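Local atomic coordinates of solute-binding protein (Thermoactinomyces vulgaris, PDB entry 2ZYO), a protein that binds maltotetraose, a linear maltodextrin, in a pocket of a solute-binding-protein fold and probably delivers such sugars for uptake across the cell membrane. Residues A[157-161]-A[221-225]; A[144-150]-A[267-271]; A[167-172]-A[217-221]; A[134-140]-A[237-243]. All blocks are in the same frame, centred on the assembly; numbering follows the deposited sequence.

Contact 1 (A[157-161]-A[221-225]); sequences NNKPD and EARLP
Three residues make most of this meeting of two loops: Asn158, Arg223 and Pro160. Neither segment is regular. Asn158 is the first residue to leave helical geometry after one helix, and Arg223 does the same after another, with positive phi (55/33). The backbones come nearest at Asn158 and Ala222, CA to CA 6.3 Å. Asn158 (chi1 m, -73°) points across and donates from ND2 to Ala222 O at 2.8 Å; the same ND2 lies 3.6 Å from Leu224 CD2. In return, Arg223 (chi1 m, chi2 t, chi3 m) folds its guanidinium edge onto Asn158 O, with NH2 at 2.7 Å and NE at 3.0 Å, a bifurcated acceptor. Pro160 packs on Arg223, its CG 3.8 Å from Arg223 O and 4.0 Å from Arg223 CB. Side chains thus satisfy the carbonyls of two helix-terminating turns. Asn158 also bonds Gly166 N and Val167 O of strand 165-169, while Arg223 NH2 reaches Lys155 O, so the loops after helices 147-157 and 206-220 are tied to each other beside that strand.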
loop_
_atom_site.group_PDB
_atom_site.type_symbol
_atom_site.label_atom_id
_atom_site.label_comp_id
_atom_site.label_asym_id
_atom_site.label_seq_id
_atom_site.Cartn_x
_atom_site.Cartn_y
_atom_site.Cartn_z
ATOM N N ASN A 157 14.049 25.240 -7.193
ATOM C CA ASN A 157 13.513 25.673 -5.899
ATOM C C ASN A 157 14.086 25.001 -4.643
ATOM O O ASN A 157 13.842 25.470 -3.529
ATOM C CB ASN A 157 11.982 25.564 -5.900
ATOM C CG ASN A 157 11.330 26.495 -6.906
ATOM O OD1 ASN A 157 10.700 26.048 -7.865
ATOM N ND2 ASN A 157 11.487 27.795 -6.697
ATOM N N ASN A 158 14.834 23.912 -4.813
ATOM C CA ASN A 158 15.399 23.205 -3.659
ATOM C C ASN A 158 16.616 23.919 -3.078
ATOM O O ASN A 158 17.641 24.070 -3.749
ATOM C CB ASN A 158 15.722 21.741 -3.998
ATOM C CG ASN A 158 14.473 20.873 -4.139
ATOM O OD1 ASN A 158 13.345 21.353 -4.035
ATOM N ND2 ASN A 158 14.677 19.581 -4.373
ATOM N N LYS A 159 16.478 24.369 -1.831
ATOM C CA LYS A 159 17.521 25.113 -1.124
ATOM C C LYS A 159 17.788 24.480 0.244
ATOM O O LYS A 159 17.238 24.930 1.253
ATOM C CB LYS A 159 17.107 26.579 -0.940
ATOM C CG LYS A 159 16.936 27.375 -2.225
ATOM C CD LYS A 159 16.369 28.765 -1.953
ATOM C CE LYS A 159 14.856 28.737 -1.771
ATOM N NZ LYS A 159 14.284 30.107 -1.604
ATOM N N PRO A 160 18.637 23.434 0.283
ATOM C CA PRO A 160 18.926 22.704 1.524
ATOM C C PRO A 160 19.494 23.567 2.655
ATOM O O PRO A 160 19.237 23.279 3.827
ATOM C CB PRO A 160 19.951 21.646 1.088
ATOM C CG PRO A 160 20.487 22.126 -0.218
ATOM C CD PRO A 160 19.371 22.874 -0.866
ATOM N N ASP A 161 20.242 24.614 2.306
ATOM C CA ASP A 161 20.849 25.515 3.294
ATOM C C ASP A 161 19.826 26.315 4.100
ATOM O O ASP A 161 20.105 26.735 5.225
ATOM C CB ASP A 161 21.834 26.474 2.618
ATOM C CG ASP A 161 23.128 25.795 2.214
ATOM O OD1 ASP A 161 23.786 25.183 3.084
ATOM O OD2 ASP A 161 23.495 25.881 1.026
ATOM N N GLU A 221 21.470 16.663 -8.552
ATOM C CA GLU A 221 20.928 17.863 -9.202
ATOM C C GLU A 221 19.855 18.580 -8.381
ATOM O O GLU A 221 19.797 19.812 -8.373
ATOM C CB GLU A 221 20.378 17.527 -10.592
ATOM C CG GLU A 221 21.419 17.033 -11.592
ATOM C CD GLU A 221 20.832 16.786 -12.973
ATOM O OE1 GLU A 221 19.892 17.509 -13.370
ATOM O OE2 GLU A 221 21.317 15.871 -13.668
ATOM N N ALA A 222 19.001 17.812 -7.709
ATOM C CA ALA A 222 17.900 18.382 -6.927
ATOM C C ALA A 222 18.263 18.589 -5.453
ATOM O O ALA A 222 17.420 18.987 -4.645
ATOM C CB ALA A 222 16.641 17.530 -7.071
ATOM N N ARG A 223 19.522 18.307 -5.120
ATOM C CA ARG A 223 20.121 18.648 -3.823
ATOM C C ARG A 223 19.380 18.133 -2.579
ATOM O O ARG A 223 19.386 18.784 -1.532
ATOM C CB ARG A 223 20.358 20.167 -3.727
ATOM C CG ARG A 223 21.271 20.730 -4.815
ATOM C CD ARG A 223 21.403 22.251 -4.725
ATOM N NE ARG A 223 20.139 22.941 -4.983
ATOM C CZ ARG A 223 19.728 23.362 -6.177
ATOM N NH1 ARG A 223 20.474 23.180 -7.261
ATOM N NH2 ARG A 223 18.557 23.974 -6.287
ATOM N N LEU A 224 18.754 16.963 -2.689
ATOM C CA LEU A 224 18.089 16.349 -1.538
ATOM C C LEU A 224 19.107 15.900 -0.485
ATOM O O LEU A 224 20.211 15.478 -0.841
ATOM C CB LEU A 224 17.210 15.163 -1.964
ATOM C CG LEU A 224 15.960 15.416 -2.819
ATOM C CD1 LEU A 224 15.061 14.189 -2.786
ATOM C CD2 LEU A 224 15.177 16.645 -2.369
ATOM N N PRO A 225 18.744 16.003 0.811
ATOM C CA PRO A 225 19.634 15.546 1.885
ATOM C C PRO A 225 19.968 14.067 1.712
ATOM O O PRO A 225 19.066 13.239 1.593
ATOM C CB PRO A 225 18.803 15.763 3.153
ATOM C CG PRO A 225 17.801 16.785 2.787
ATOM C CD PRO A 225 17.487 16.559 1.343
#

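Contact 2 (A[144-150]-A[267-271]); sequences PATYDEL and LPKID
Thr146 sits at the N-cap of a helix that begins at Tyr147, and its extended backbone (-136/162) lies against the extended run 267-270. CA atoms approach to 4.6 Å at Thr146 and Pro268 and to 5.0 Å at Tyr147 and Ile270; a single beta bridge pairs Thr146 with Lys269. Tyr147 N donates to Lys269 O at 2.8 Å, and Thr146 CA lies 3.4 Å from the same Lys269 O. One water extends the bridge, donating to Ala145 O (2.8 Å) and accepting from Lys269 N (3.1 Å). The first turn of helix 147-157 is docked in this way on the loop between strands 262-265 and 278-287. With chi1 p (62°), Thr146 OG1 accepts from Glu149 N at 3.2 Å, the capping bond, and donates to Glu149 OE1 at 2.7 Å, for which Glu149 takes chi1 m and chi2 t. Pro268 (C-gamma exo) wedges in, CB 3.6 Å from Tyr147 N and CG 4.2 Å from Leu150 CB; Leu150 is t, p. Tyr147 (chi1 t, chi2 75°) offers a ring face to Ile270 (t, t), whose CD1 makes a CH-pi contact 3.9 Å from the centroid, 18° off the normal. Beyond the ring, Tyr147 OH hydrogen-bonds Trp218 NE1.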
loop_
_atom_site.group_PDB
_atom_site.type_symbol
_atom_site.label_atom_id
_atom_site.label_comp_id
_atom_site.label_asym_id
_atom_site.label_seq_id
_atom_site.Cartn_x
_atom_site.Cartn_y
_atom_site.Cartn_z
ATOM N N PRO A 144 2.904 20.570 -11.670
ATOM C CA PRO A 144 3.626 20.282 -12.914
ATOM C C PRO A 144 2.943 19.198 -13.751
ATOM O O PRO A 144 2.495 18.181 -13.210
ATOM C CB PRO A 144 4.992 19.811 -12.420
ATOM C CG PRO A 144 5.164 20.499 -11.108
ATOM C CD PRO A 144 3.793 20.486 -10.494
ATOM N N ALA A 145 2.860 19.436 -15.057
ATOM C CA ALA A 145 2.133 18.560 -15.980
ATOM C C ALA A 145 2.906 17.297 -16.350
ATOM O O ALA A 145 2.307 16.291 -16.740
ATOM C CB ALA A 145 1.752 19.327 -17.239
ATOM N N THR A 146 4.230 17.364 -16.244
ATOM C CA THR A 146 5.105 16.249 -16.609
ATOM C C THR A 146 6.178 16.061 -15.546
ATOM O O THR A 146 6.440 16.965 -14.748
ATOM C CB THR A 146 5.815 16.490 -17.960
ATOM O OG1 THR A 146 6.654 17.646 -17.856
ATOM C CG2 THR A 146 4.812 16.684 -19.094
ATOM N N TYR A 147 6.799 14.885 -15.541
ATOM C CA TYR A 147 7.919 14.626 -14.646
ATOM C C TYR A 147 9.073 15.602 -14.887
ATOM O O TYR A 147 9.691 16.077 -13.931
ATOM C CB TYR A 147 8.409 13.180 -14.767
ATOM C CG TYR A 147 9.589 12.906 -13.870
ATOM C CD1 TYR A 147 9.414 12.745 -12.495
ATOM C CD2 TYR A 147 10.883 12.849 -14.383
ATOM C CE1 TYR A 147 10.495 12.519 -11.658
ATOM C CE2 TYR A 147 11.972 12.620 -13.553
ATOM C CZ TYR A 147 11.767 12.455 -12.191
ATOM O OH TYR A 147 12.834 12.227 -11.355
ATOM N N ASP A 148 9.352 15.894 -16.159
ATOM C CA ASP A 148 10.403 16.843 -16.538
ATOM C C ASP A 148 10.192 18.193 -15.855
ATOM O O ASP A 148 11.136 18.783 -15.321
ATOM C CB ASP A 148 10.445 17.030 -18.061
ATOM C CG ASP A 148 10.844 15.764 -18.802
ATOM O OD1 ASP A 148 11.948 15.227 -18.541
ATOM O OD2 ASP A 148 10.058 15.312 -19.666
ATOM N N GLU A 149 8.946 18.665 -15.873
ATOM C CA GLU A 149 8.580 19.943 -15.263
ATOM C C GLU A 149 8.691 19.898 -13.740
ATOM O O GLU A 149 9.125 20.870 -13.116
ATOM C CB GLU A 149 7.175 20.369 -15.703
ATOM C CG GLU A 149 7.116 20.905 -17.137
ATOM C CD GLU A 149 5.711 20.931 -17.712
ATOM O OE1 GLU A 149 5.071 19.860 -17.778
ATOM O OE2 GLU A 149 5.248 22.018 -18.118
ATOM N N LEU A 150 8.308 18.766 -13.153
ATOM C CA LEU A 150 8.440 18.549 -11.715
ATOM C C LEU A 150 9.903 18.582 -11.288
ATOM O O LEU A 150 10.246 19.205 -10.281
ATOM C CB LEU A 150 7.805 17.214 -11.303
ATOM C CG LEU A 150 7.797 16.871 -9.807
ATOM C CD1 LEU A 150 6.761 17.700 -9.055
ATOM C CD2 LEU A 150 7.556 15.384 -9.597
ATOM N N LEU A 267 0.786 11.779 -9.522
ATOM C CA LEU A 267 2.127 12.113 -9.985
ATOM C C LEU A 267 2.077 12.516 -11.455
ATOM O O LEU A 267 1.302 11.940 -12.228
ATOM C CB LEU A 267 3.084 10.936 -9.786
ATOM C CG LEU A 267 3.316 10.441 -8.354
ATOM C CD1 LEU A 267 4.289 9.275 -8.358
ATOM C CD2 LEU A 267 3.821 11.560 -7.447
ATOM N N PRO A 268 2.876 13.529 -11.838
ATOM C CA PRO A 268 2.944 13.975 -13.228
ATOM C C PRO A 268 3.332 12.841 -14.171
ATOM O O PRO A 268 4.050 11.921 -13.771
ATOM C CB PRO A 268 4.048 15.035 -13.192
ATOM C CG PRO A 268 4.032 15.547 -11.792
ATOM C CD PRO A 268 3.752 14.334 -10.965
ATOM N N LYS A 269 2.849 12.899 -15.409
ATOM C CA LYS A 269 3.169 11.873 -16.394
ATOM C C LYS A 269 4.673 11.790 -16.619
ATOM O O LYS A 269 5.359 12.812 -16.696
ATOM C CB LYS A 269 2.416 12.106 -17.705
ATOM C CG LYS A 269 0.924 11.842 -17.583
ATOM C CD LYS A 269 0.221 11.883 -18.927
ATOM C CE LYS A 269 -1.241 11.487 -18.772
ATOM N NZ LYS A 269 -1.975 11.553 -20.063
ATOM N N ILE A 270 5.172 10.561 -16.687
ATOM C CA ILE A 270 6.600 10.301 -16.813
ATOM C C ILE A 270 6.852 9.400 -18.017
ATOM O O ILE A 270 6.149 8.404 -18.222
ATOM C CB ILE A 270 7.188 9.695 -15.503
ATOM C CG1 ILE A 270 8.703 9.478 -15.631
ATOM C CG2 ILE A 270 6.439 8.413 -15.098
ATOM C CD1 ILE A 270 9.422 9.255 -14.305
ATOM N N ASP A 271 7.850 9.776 -18.817
ATOM C CA ASP A 271 8.179 9.079 -20.061
ATOM C C ASP A 271 6.935 8.854 -20.933
ATOM O O ASP A 271 6.758 7.793 -21.533
ATOM C CB ASP A 271 8.939 7.776 -19.770
ATOM C CG ASP A 271 10.297 8.025 -19.127
ATOM O OD1 ASP A 271 11.076 8.836 -19.669
ATOM O OD2 ASP A 271 10.587 7.415 -18.077
HETATM O O HOH W 1 0.338 14.629 -15.739
#

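Contact 3 (A[167-172]-A[217-221]); sequences VLFEAN and KWFTE
Segment 167-172 leaves a short, weakly bonded strand at 168-169 and bends through an inverse gamma turn centred on Glu170 (-75/70), with Ala171 N to Phe169 O a weak 2.8 Å bond. Facing it is the last turn of a helix, 217-220, closed by Glu221 N to Lys217 O at 2.8 Å. No hydrogen bond crosses; the backbones stand apart, 7.1 Å between the CA atoms of Ala171 and Trp218. Trp218 (chi1 m, chi2 96°) dominates. Phe169, chi1 p (77°), directs its ring edge at the indole face, a T-shaped pair with planes at 90°, 5.0 Å between the centroids of the Phe169 ring and the six-membered ring of Trp218, and Phe169 CE2 3.6 Å from Trp218 CE2. This aromatic packing seats helix 206-220 against the end of strand 165-169 in the buried core, where the chain leads on to pocket residues Asn173, Tyr175 and Tyr176. Val167 CG1 touches Trp218 CH2 at 3.6 Å, and Ala171 CB meets Trp218 CB at 4.1 Å. Phe219 (chi1 m, chi2 -85°) brings CZ to 3.8 Å from Ala171 CB and 4.1 Å from Asn172 CB.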
loop_
_atom_site.group_PDB
_atom_site.type_symbol
_atom_site.label_atom_id
_atom_site.label_comp_id
_atom_site.label_asym_id
_atom_site.label_seq_id
_atom_site.Cartn_x
_atom_site.Cartn_y
_atom_site.Cartn_z
ATOM N N VAL A 167 10.381 20.381 -4.223
ATOM C CA VAL A 167 9.937 18.990 -4.127
ATOM C C VAL A 167 10.887 18.222 -3.214
ATOM O O VAL A 167 12.104 18.235 -3.411
ATOM C CB VAL A 167 9.870 18.282 -5.506
ATOM C CG1 VAL A 167 9.168 16.929 -5.377
ATOM C CG2 VAL A 167 9.157 19.149 -6.539
ATOM N N LEU A 168 10.312 17.554 -2.219
ATOM C CA LEU A 168 11.074 16.769 -1.257
ATOM C C LEU A 168 10.340 15.463 -0.994
ATOM O O LEU A 168 9.138 15.467 -0.742
ATOM C CB LEU A 168 11.241 17.560 0.044
ATOM C CG LEU A 168 11.903 16.903 1.257
ATOM C CD1 LEU A 168 13.368 16.577 0.996
ATOM C CD2 LEU A 168 11.769 17.823 2.461
ATOM N N PHE A 169 11.058 14.347 -1.058
ATOM C CA PHE A 169 10.475 13.051 -0.716
ATOM C C PHE A 169 11.548 12.042 -0.330
ATOM O O PHE A 169 12.744 12.341 -0.413
ATOM C CB PHE A 169 9.546 12.528 -1.833
ATOM C CG PHE A 169 10.259 11.949 -3.033
ATOM C CD1 PHE A 169 10.270 10.571 -3.248
ATOM C CD2 PHE A 169 10.879 12.778 -3.969
ATOM C CE1 PHE A 169 10.909 10.025 -4.359
ATOM C CE2 PHE A 169 11.521 12.239 -5.085
ATOM C CZ PHE A 169 11.535 10.859 -5.280
ATOM N N GLU A 170 11.112 10.860 0.107
ATOM C CA GLU A 170 12.017 9.781 0.500
ATOM C C GLU A 170 12.644 9.109 -0.717
ATOM O O GLU A 170 12.345 7.947 -1.026
ATOM C CB GLU A 170 11.280 8.747 1.350
ATOM C CG GLU A 170 11.122 9.127 2.800
ATOM C CD GLU A 170 10.710 7.945 3.650
ATOM O OE1 GLU A 170 11.503 6.985 3.765
ATOM O OE2 GLU A 170 9.593 7.979 4.199
ATOM N N ALA A 171 13.527 9.844 -1.390
ATOM C CA ALA A 171 14.152 9.386 -2.632
ATOM C C ALA A 171 15.211 8.301 -2.419
ATOM O O ALA A 171 15.809 7.816 -3.378
ATOM C CB ALA A 171 14.738 10.568 -3.404
ATOM N N ASN A 172 15.439 7.932 -1.160
ATOM C CA ASN A 172 16.341 6.832 -0.821
ATOM C C ASN A 172 15.581 5.580 -0.370
ATOM O O ASN A 172 16.155 4.664 0.223
ATOM C CB ASN A 172 17.358 7.274 0.240
ATOM C CG ASN A 172 16.700 7.795 1.515
ATOM O OD1 ASN A 172 15.474 7.862 1.624
ATOM N ND2 ASN A 172 17.525 8.165 2.490
ATOM N N LYS A 217 19.859 11.554 -9.684
ATOM C CA LYS A 217 19.644 12.958 -10.049
ATOM C C LYS A 217 18.991 13.777 -8.935
ATOM O O LYS A 217 19.244 14.978 -8.812
ATOM C CB LYS A 217 18.825 13.057 -11.336
ATOM C CG LYS A 217 19.625 12.762 -12.599
ATOM C CD LYS A 217 18.720 12.568 -13.809
ATOM C CE LYS A 217 18.016 13.855 -14.216
ATOM N NZ LYS A 217 17.003 13.598 -15.276
ATOM N N TRP A 218 18.161 13.130 -8.121
ATOM C CA TRP A 218 17.517 13.804 -6.996
ATOM C C TRP A 218 18.520 14.273 -5.944
ATOM O O TRP A 218 18.262 15.227 -5.213
ATOM C CB TRP A 218 16.434 12.917 -6.375
ATOM C CG TRP A 218 15.163 12.973 -7.155
ATOM C CD1 TRP A 218 14.756 12.102 -8.123
ATOM C CD2 TRP A 218 14.143 13.976 -7.059
ATOM N NE1 TRP A 218 13.538 12.492 -8.630
ATOM C CE2 TRP A 218 13.140 13.639 -7.995
ATOM C CE3 TRP A 218 13.976 15.119 -6.267
ATOM C CZ2 TRP A 218 11.983 14.408 -8.163
ATOM C CZ3 TRP A 218 12.824 15.886 -6.436
ATOM C CH2 TRP A 218 11.844 15.524 -7.378
ATOM N N PHE A 219 19.675 13.617 -5.898
ATOM C CA PHE A 219 20.718 13.968 -4.942
ATOM C C PHE A 219 21.820 14.819 -5.572
ATOM O O PHE A 219 22.343 15.729 -4.927
ATOM C CB PHE A 219 21.273 12.706 -4.272
ATOM C CG PHE A 219 20.241 11.957 -3.477
ATOM C CD1 PHE A 219 19.966 12.320 -2.163
ATOM C CD2 PHE A 219 19.517 10.915 -4.053
ATOM C CE1 PHE A 219 18.997 11.645 -1.427
ATOM C CE2 PHE A 219 18.545 10.235 -3.322
ATOM C CZ PHE A 219 18.285 10.600 -2.009
ATOM N N THR A 220 22.144 14.543 -6.833
ATOM C CA THR A 220 23.206 15.269 -7.543
ATOM C C THR A 220 22.744 16.590 -8.168
ATOM O O THR A 220 23.539 17.525 -8.307
ATOM C CB THR A 220 23.850 14.406 -8.646
ATOM O OG1 THR A 220 22.844 13.999 -9.583
ATOM C CG2 THR A 220 24.528 13.174 -8.052
ATOM N N GLU A 221 21.470 16.663 -8.552
ATOM C CA GLU A 221 20.928 17.863 -9.202
ATOM C C GLU A 221 19.855 18.580 -8.381
ATOM O O GLU A 221 19.797 19.812 -8.373
ATOM C CB GLU A 221 20.378 17.527 -10.592
ATOM C CG GLU A 221 21.419 17.033 -11.592
ATOM C CD GLU A 221 20.832 16.786 -12.973
ATOM O OE1 GLU A 221 19.892 17.509 -13.370
ATOM O OE2 GLU A 221 21.317 15.871 -13.668
#

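Contact 4 (A[134-140]-A[237-243]); sequences IYNKKLM and FKSGKVA
Ala243 lies at the apolar centre: its CB meets Leu139 CB at 3.9 Å and Met140 CE at 4.4 Å, and the CA atoms of Leu139 and Ala243 are 5.1 Å apart. Leu139 (m, t) also lays CD1 3.5 Å from Gly240 O and 3.6 Å from Val242 O. Phe237 (chi1 t, chi2 74°) turns its ring edge to the strand backbone, CZ 3.7 Å from Asn136 N and 4.2 Å from Ile134 CG2. Outward, Asn136 N donates to Ala243 O at 2.8 Å. Asn136 ends its strand with an Asx turn, OD1 accepting from Lys138 N at 3.0 Å, while its O takes Leu139 N and Met140 N. Across, helix 230-238 ends in a Schellman motif at Gly240 (80/15). Asn136 ND2 gives 3.0 Å bonds to two waters: one donates to Phe237 O (2.8 Å) and Val242 O (2.7 Å), the other to Gly240 O (3.0 Å). Water thus links the Asn136 amide to the turn after the helix, while the single direct backbone bond continues the antiparallel pairing that Ile134 makes with Val245.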
loop_
_atom_site.group_PDB
_atom_site.type_symbol
_atom_site.label_atom_id
_atom_site.label_comp_id
_atom_site.label_asym_id
_atom_site.label_seq_id
_atom_site.Cartn_x
_atom_site.Cartn_y
_atom_site.Cartn_z
ATOM N N ILE A 134 1.498 15.404 -2.846
ATOM C CA ILE A 134 0.852 16.194 -1.802
ATOM C C ILE A 134 1.511 17.562 -1.796
ATOM O O ILE A 134 2.736 17.661 -1.716
ATOM C CB ILE A 134 0.992 15.541 -0.409
ATOM C CG1 ILE A 134 0.460 14.100 -0.426
ATOM C CG2 ILE A 134 0.270 16.374 0.649
ATOM C CD1 ILE A 134 0.764 13.308 0.845
ATOM N N TYR A 135 0.707 18.616 -1.889
ATOM C CA TYR A 135 1.264 19.960 -2.003
ATOM C C TYR A 135 0.642 20.990 -1.065
ATOM O O TYR A 135 -0.491 20.836 -0.610
ATOM C CB TYR A 135 1.264 20.442 -3.465
ATOM C CG TYR A 135 -0.092 20.569 -4.131
ATOM C CD1 TYR A 135 -0.721 21.806 -4.241
ATOM C CD2 TYR A 135 -0.726 19.457 -4.689
ATOM C CE1 TYR A 135 -1.957 21.935 -4.865
ATOM C CE2 TYR A 135 -1.963 19.575 -5.317
ATOM C CZ TYR A 135 -2.570 20.815 -5.402
ATOM O OH TYR A 135 -3.788 20.936 -6.026
ATOM N N ASN A 136 1.428 22.020 -0.764
ATOM C CA ASN A 136 0.998 23.136 0.060
ATOM C C ASN A 136 0.353 24.183 -0.841
ATOM O O ASN A 136 1.032 24.794 -1.666
ATOM C CB ASN A 136 2.215 23.719 0.792
ATOM C CG ASN A 136 1.854 24.822 1.774
ATOM O OD1 ASN A 136 0.844 25.509 1.627
ATOM N ND2 ASN A 136 2.706 25.011 2.774
ATOM N N LYS A 137 -0.956 24.382 -0.678
ATOM C CA LYS A 137 -1.730 25.279 -1.548
ATOM C C LYS A 137 -1.299 26.749 -1.484
ATOM O O LYS A 137 -1.626 27.535 -2.376
ATOM C CB LYS A 137 -3.233 25.143 -1.272
ATOM C CG LYS A 137 -3.845 23.862 -1.827
ATOM C CD LYS A 137 -5.330 23.775 -1.497
ATOM C CE LYS A 137 -6.012 22.664 -2.285
ATOM N NZ LYS A 137 -7.487 22.663 -2.069
ATOM N N LYS A 138 -0.559 27.113 -0.438
ATOM C CA LYS A 138 -0.007 28.463 -0.321
ATOM C C LYS A 138 1.280 28.632 -1.131
ATOM O O LYS A 138 1.751 29.758 -1.334
ATOM C CB LYS A 138 0.243 28.822 1.149
ATOM C CG LYS A 138 -1.020 28.933 1.989
ATOM C CD LYS A 138 -0.704 29.336 3.420
ATOM C CE LYS A 138 -1.949 29.291 4.290
ATOM N NZ LYS A 138 -1.627 29.535 5.725
ATOM N N LEU A 139 1.838 27.514 -1.600
ATOM C CA LEU A 139 3.124 27.517 -2.301
ATOM C C LEU A 139 3.055 27.016 -3.744
ATOM O O LEU A 139 3.914 27.354 -4.558
ATOM C CB LEU A 139 4.166 26.705 -1.522
ATOM C CG LEU A 139 4.468 27.113 -0.078
ATOM C CD1 LEU A 139 5.411 26.106 0.560
ATOM C CD2 LEU A 139 5.052 28.520 0.006
ATOM N N MET A 140 2.042 26.209 -4.048
ATOM C CA MET A 140 1.880 25.634 -5.382
ATOM C C MET A 140 0.430 25.727 -5.848
ATOM O O MET A 140 -0.497 25.423 -5.089
ATOM C CB MET A 140 2.358 24.177 -5.398
ATOM C CG MET A 140 2.191 23.463 -6.739
ATOM S SD MET A 140 2.920 21.813 -6.761
ATOM C CE MET A 140 4.647 22.199 -7.010
ATOM N N PHE A 237 7.790 19.659 5.508
ATOM C CA PHE A 237 6.506 20.007 4.897
ATOM C C PHE A 237 5.594 20.712 5.906
ATOM O O PHE A 237 4.951 21.713 5.580
ATOM C CB PHE A 237 5.812 18.781 4.289
ATOM C CG PHE A 237 4.591 19.123 3.477
ATOM C CD1 PHE A 237 4.716 19.693 2.211
ATOM C CD2 PHE A 237 3.316 18.886 3.981
ATOM C CE1 PHE A 237 3.585 20.019 1.460
ATOM C CE2 PHE A 237 2.180 19.209 3.240
ATOM C CZ PHE A 237 2.316 19.775 1.977
ATOM N N LYS A 238 5.558 20.197 7.133
ATOM C CA LYS A 238 4.757 20.798 8.205
ATOM C C LYS A 238 5.254 22.190 8.600
ATOM O O LYS A 238 4.494 22.987 9.151
ATOM C CB LYS A 238 4.705 19.882 9.431
ATOM C CG LYS A 238 3.856 18.629 9.228
ATOM C CD LYS A 238 3.725 17.806 10.507
ATOM C CE LYS A 238 5.007 17.054 10.830
ATOM N NZ LYS A 238 4.879 16.258 12.082
ATOM N N SER A 239 6.522 22.474 8.297
ATOM C CA SER A 239 7.141 23.772 8.571
ATOM C C SER A 239 6.637 24.870 7.632
ATOM O O SER A 239 6.888 26.053 7.864
ATOM C CB SER A 239 8.664 23.668 8.457
ATOM O OG SER A 239 9.085 23.760 7.103
ATOM N N GLY A 240 5.949 24.469 6.566
ATOM C CA GLY A 240 5.408 25.407 5.583
ATOM C C GLY A 240 6.419 25.903 4.564
ATOM O O GLY A 240 6.163 26.881 3.862
ATOM N N LYS A 241 7.563 25.229 4.475
ATOM C CA LYS A 241 8.625 25.638 3.552
ATOM C C LYS A 241 8.893 24.611 2.444
ATOM O O LYS A 241 9.944 24.643 1.802
ATOM C CB LYS A 241 9.915 25.951 4.317
ATOM C CG LYS A 241 9.838 27.178 5.223
ATOM C CD LYS A 241 11.171 27.452 5.921
ATOM C CE LYS A 241 11.349 26.626 7.200
ATOM N NZ LYS A 241 11.660 25.179 6.955
ATOM N N VAL A 242 7.942 23.704 2.226
ATOM C CA VAL A 242 8.050 22.714 1.152
ATOM C C VAL A 242 6.785 22.757 0.297
ATOM O O VAL A 242 5.683 22.529 0.797
ATOM C CB VAL A 242 8.284 21.280 1.698
ATOM C CG1 VAL A 242 8.325 20.265 0.558
ATOM C CG2 VAL A 242 9.578 21.210 2.505
ATOM N N ALA A 243 6.950 23.049 -0.991
ATOM C CA ALA A 243 5.809 23.178 -1.896
ATOM C C ALA A 243 5.096 21.851 -2.134
ATOM O O ALA A 243 3.868 21.792 -2.093
ATOM C CB ALA A 243 6.237 23.799 -3.213
HETATM O O HOH W 2 5.085 23.255 3.279
HETATM O O HOH W 3 3.260 27.739 3.889
#

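Contacts 3 and 4 reach neighbouring strands of one sheet, 165-169 and 242-247, and touch where Leu168 packs on Val242. Contact 3 is buried throughout, with mainly apolar and aromatic packing and no hydrogen bond across it; contact 4, also buried, with no exposed residue among those that touch, adds strand pairing and bridging waters. Contact 1 adjoins contact 3, sharing Glu221; mostly buried apart from exposed Arg223, it relies on side-chain-to-carbonyl hydrogen bonds. Contact 2, partly buried, works through a backbone bridge, a proline wedge and water; it meets contact 3 through the bond of Tyr147 to Trp218. Helix 147-157 begins in contact 2, and the loop just after it makes contact 1, about 19 Å away between centres.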